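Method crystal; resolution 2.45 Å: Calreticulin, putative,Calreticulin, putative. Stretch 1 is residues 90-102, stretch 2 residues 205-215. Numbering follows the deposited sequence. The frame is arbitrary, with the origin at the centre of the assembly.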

# COMPACT_ATOMS: atom_id res chain seq x y z
N LEU A 90 7.10 0.87 -1.75
CA LEU A 90 8.28 0.98 -0.91
C LEU A 90 9.51 0.70 -1.77
O LEU A 90 9.60 -0.35 -2.40
N LEU A 91 10.45 1.64 -1.80
CA LEU A 91 11.54 1.57 -2.76
C LEU A 91 12.91 1.67 -2.12
O LEU A 91 13.10 2.39 -1.14
N PRO A 92 13.89 0.92 -2.67
CA PRO A 92 15.31 1.09 -2.35
C PRO A 92 15.84 2.38 -2.96
O PRO A 92 15.07 3.08 -3.62
N SER A 93 17.11 2.69 -2.74
CA SER A 93 17.70 3.96 -3.17
C SER A 93 17.25 4.41 -4.56
O SER A 93 17.44 3.69 -5.55
N MET A 94 16.65 5.59 -4.63
CA MET A 94 16.21 6.16 -5.89
C MET A 94 16.26 7.68 -5.89
O MET A 94 16.37 8.30 -4.83
N ASP A 95 16.15 8.29 -7.07
CA ASP A 95 16.06 9.74 -7.19
C ASP A 95 14.59 10.14 -7.31
O ASP A 95 13.96 9.87 -8.33
N PRO A 96 14.06 10.79 -6.26
CA PRO A 96 12.65 11.20 -6.21
C PRO A 96 12.17 12.03 -7.41
O PRO A 96 10.99 11.95 -7.76
N GLU A 97 13.06 12.80 -8.03
CA GLU A 97 12.69 13.67 -9.15
C GLU A 97 12.52 12.91 -10.47
O GLU A 97 11.88 13.41 -11.40
N LYS A 98 13.10 11.71 -10.55
CA LYS A 98 12.91 10.87 -11.73
C LYS A 98 12.05 9.68 -11.38
O LYS A 98 12.04 8.67 -12.08
N PHE A 99 11.32 9.80 -10.27
CA PHE A 99 10.45 8.74 -9.81
C PHE A 99 9.26 8.57 -10.74
O PHE A 99 8.52 9.52 -11.01
N HIS A 100 9.07 7.36 -11.24
CA HIS A 100 7.93 7.07 -12.11
C HIS A 100 7.61 5.59 -12.08
O HIS A 100 8.23 4.82 -11.34
N GLY A 101 6.62 5.20 -12.88
CA GLY A 101 6.14 3.83 -12.92
C GLY A 101 7.21 2.76 -13.07
O GLY A 101 7.01 1.62 -12.64
N GLU A 102 8.34 3.11 -13.67
CA GLU A 102 9.38 2.14 -13.98
C GLU A 102 10.45 2.05 -12.88
O GLU A 102 11.26 1.13 -12.87
N PRO A 205 15.84 -7.14 -0.48
CA PRO A 205 17.15 -7.39 -1.10
C PRO A 205 18.12 -6.26 -0.76
O PRO A 205 19.24 -6.52 -0.33
N GLU A 206 17.69 -5.02 -0.97
CA GLU A 206 18.43 -3.86 -0.51
C GLU A 206 17.62 -3.15 0.55
O GLU A 206 16.41 -3.35 0.64
N PRO A 207 18.27 -2.32 1.38
CA PRO A 207 17.52 -1.55 2.38
C PRO A 207 16.49 -0.62 1.73
O PRO A 207 16.73 -0.10 0.64
N LEU A 208 15.37 -0.42 2.41
CA LEU A 208 14.30 0.41 1.88
C LEU A 208 14.54 1.86 2.25
O LEU A 208 14.86 2.17 3.39
N THR A 209 14.34 2.77 1.30
CA THR A 209 14.81 4.13 1.48
C THR A 209 13.72 5.19 1.24
O THR A 209 13.79 6.29 1.78
N HIS A 210 12.72 4.86 0.42
CA HIS A 210 11.63 5.80 0.15
C HIS A 210 10.26 5.13 0.19
O HIS A 210 10.13 3.93 -0.06
N VAL A 211 9.24 5.92 0.49
CA VAL A 211 7.87 5.55 0.18
C VAL A 211 7.39 6.48 -0.92
O VAL A 211 7.66 7.68 -0.89
N GLY A 212 6.67 5.94 -1.90
CA GLY A 212 6.17 6.75 -2.99
C GLY A 212 4.74 6.44 -3.36
O GLY A 212 4.28 5.31 -3.22
N ILE A 213 4.04 7.46 -3.84
CA ILE A 213 2.71 7.28 -4.39
C ILE A 213 2.76 7.50 -5.88
O ILE A 213 2.97 8.62 -6.35
N ASP A 214 2.57 6.42 -6.62
CA ASP A 214 2.63 6.44 -8.07
C ASP A 214 1.34 5.82 -8.61
O ASP A 214 1.24 4.60 -8.75
N VAL A 215 0.35 6.66 -8.89
CA VAL A 215 -0.95 6.16 -9.32
C VAL A 215 -1.53 6.97 -10.48
O VAL A 215 -1.17 8.12 -10.68

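The two stretches pair as antiparallel strands through Leu90–Val211 and Leu91–His210, and the later part of stretch 1 is a loop that packs on Thr209, His210, Gly212 and Asp214; together they bury 709 Å². Three backbone hydrogen bonds fix the register. Leu91 N donates to His210 O (2.9 Å), and Leu91 O accepts from both His210 N (2.9 Å) and Thr209 N (2.8 Å), so a single carbonyl holds two successive amides of the opposing strand.

His210 gives the largest area to the contact, 103 Å². Its side chain lies on the same face of the sheet as that of Leu91, and chi1 in the m well with chi2 at 104° sets the imidazole among the residues of the loop. Met94 bears on it most closely: Met94 CG lies 3.3 Å from His210 ND1, and Met94 O is 3.2 Å from His210 CE1. With chi1 p, chi2 t and chi3 m, the methionine places SD 5.1 Å from the centroid of the His210 ring, an oblique sulfur-aromatic approach. Pro96 CG adds a contact of 3.9 Å to His210 NE2. Next to the histidine, Thr209 (chi1 t) sets its methyl against the backbone of Pro92 and Ser93, with CG2 3.1 Å from both Pro92 C and Ser93 N.

Leu90 and Leu91, covering 72 and 71 Å², send their side chains to opposite faces. Leu90 (m, t) joins Val211, whose chi1 is p, through a 3.9 Å contact between Leu90 CD2 and Val211 CG2, and Leu90 CB lies 4.2 Å from Leu208 CD1; these are apolar side-chain contacts. Leu91 has chi1 m and chi2 between wells at 97°, and its end comes nearer the other strand than its CA-to-CB direction suggests, bringing CD1 to 3.7 Å from Gly212 N and 4.2 Å from His210 CB.

Farther along, Phe99 (chi1 t) points toward stretch 2 and occupies the space over Gly212, with Phe99 CE2 3.9 Å from Gly212 CA. The absence of a side chain here matters, because a CB at Gly212 would fall 2.7 Å from Phe99 CZ. The same CZ packs 3.7 Å from CB of Asp214, which also points toward stretch 1 with chi1 t. Its carboxylate reaches Gly101, where Asp214 OD2 approaches Gly101 CA to 3.2 Å; that oxygen is hydrogen-bonded elsewhere in the structure. The polar bonding between the stretches is therefore carried by the backbone, while their side chains meet through packing.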

# COMPACT_ATOMS: atom_id res chain seq x y z
CB LEU A 90 8.20 0.02 0.28
CG LEU A 90 6.91 0.07 1.10
CD1 LEU A 90 6.93 -0.95 2.23
CD2 LEU A 90 6.66 1.46 1.64
CB LEU A 91 11.40 2.70 -3.79
CG LEU A 91 10.01 2.98 -4.37
CD1 LEU A 91 9.33 4.13 -3.63
CD2 LEU A 91 10.10 3.28 -5.86
CB PRO A 92 15.96 -0.15 -2.97
CG PRO A 92 15.06 -0.51 -4.10
CD PRO A 92 13.67 -0.16 -3.65
CB SER A 93 19.22 3.87 -3.14
OG SER A 93 19.79 5.14 -3.41
CB MET A 94 14.78 5.70 -6.20
CG MET A 94 13.78 6.18 -5.17
SD MET A 94 12.10 6.15 -5.79
CE MET A 94 12.17 7.53 -6.93
CB ASP A 95 16.85 10.22 -8.42
CG ASP A 95 16.91 11.75 -8.52
OD1 ASP A 95 16.07 12.44 -7.91
OD2 ASP A 95 17.79 12.25 -9.25
CB PRO A 96 12.58 12.03 -4.93
CG PRO A 96 13.69 11.51 -4.08
CD PRO A 96 14.79 11.15 -5.04
CB GLU A 97 13.69 14.81 -9.31
CG GLU A 97 13.65 15.81 -8.17
CD GLU A 97 14.48 17.05 -8.44
OE1 GLU A 97 15.13 17.11 -9.51
OE2 GLU A 97 14.47 17.96 -7.58
CB LYS A 98 14.24 10.39 -12.32
CG LYS A 98 15.18 11.49 -12.76
CD LYS A 98 16.51 10.87 -13.16
CE LYS A 98 17.53 11.92 -13.55
NZ LYS A 98 18.73 11.27 -14.18
CB PHE A 99 9.97 9.04 -8.39
CG PHE A 99 8.96 8.06 -7.86
CD1 PHE A 99 9.15 6.69 -8.02
CD2 PHE A 99 7.83 8.50 -7.19
CE1 PHE A 99 8.23 5.79 -7.53
CE2 PHE A 99 6.91 7.60 -6.70
CZ PHE A 99 7.11 6.25 -6.87
CB HIS A 100 8.22 7.54 -13.54
CG HIS A 100 9.33 6.79 -14.21
ND1 HIS A 100 10.65 6.87 -13.79
CD2 HIS A 100 9.33 5.95 -15.27
CE1 HIS A 100 11.40 6.11 -14.56
NE2 HIS A 100 10.63 5.54 -15.46
CB GLU A 102 10.05 2.47 -15.31
CG GLU A 102 9.08 2.66 -16.46
CD GLU A 102 8.59 1.35 -17.03
OE1 GLU A 102 9.00 1.00 -18.16
OE2 GLU A 102 7.79 0.68 -16.34
CB PRO A 205 16.84 -7.43 -2.59
CG PRO A 205 15.59 -6.66 -2.75
CD PRO A 205 14.80 -6.86 -1.48
CB GLU A 206 18.77 -2.92 -1.67
CG GLU A 206 19.68 -3.53 -2.73
CD GLU A 206 20.93 -4.17 -2.13
OE1 GLU A 206 21.39 -3.72 -1.06
OE2 GLU A 206 21.45 -5.13 -2.74
CB PRO A 207 18.61 -0.76 3.11
CG PRO A 207 19.74 -0.69 2.15
CD PRO A 207 19.70 -1.94 1.34
CB LEU A 208 12.93 -0.05 2.39
CG LEU A 208 12.51 -1.47 2.03
CD1 LEU A 208 11.14 -1.80 2.63
CD2 LEU A 208 12.50 -1.65 0.53
CB THR A 209 16.00 4.41 0.55
OG1 THR A 209 16.69 5.58 1.00
CG2 THR A 209 15.53 4.61 -0.87
CB HIS A 210 11.81 6.47 -1.21
CG HIS A 210 13.01 7.37 -1.30
ND1 HIS A 210 14.16 7.00 -1.96
CD2 HIS A 210 13.21 8.62 -0.84
CE1 HIS A 210 15.03 8.00 -1.89
NE2 HIS A 210 14.48 8.99 -1.22
CB VAL A 211 6.94 5.64 1.41
CG1 VAL A 211 6.86 7.07 1.91
CG2 VAL A 211 5.56 5.13 1.06
CB ILE A 213 1.68 8.22 -3.74
CG1 ILE A 213 1.36 7.76 -2.32
CG2 ILE A 213 0.40 8.26 -4.56
CD1 ILE A 213 0.66 8.80 -1.47
CB ASP A 214 3.86 5.68 -8.57
CG ASP A 214 3.77 5.31 -10.03
OD1 ASP A 214 3.26 6.13 -10.83
OD2 ASP A 214 4.20 4.19 -10.39
CB VAL A 215 -1.98 6.17 -8.17
CG1 VAL A 215 -1.49 5.32 -7.02
CG2 VAL A 215 -2.27 7.59 -7.71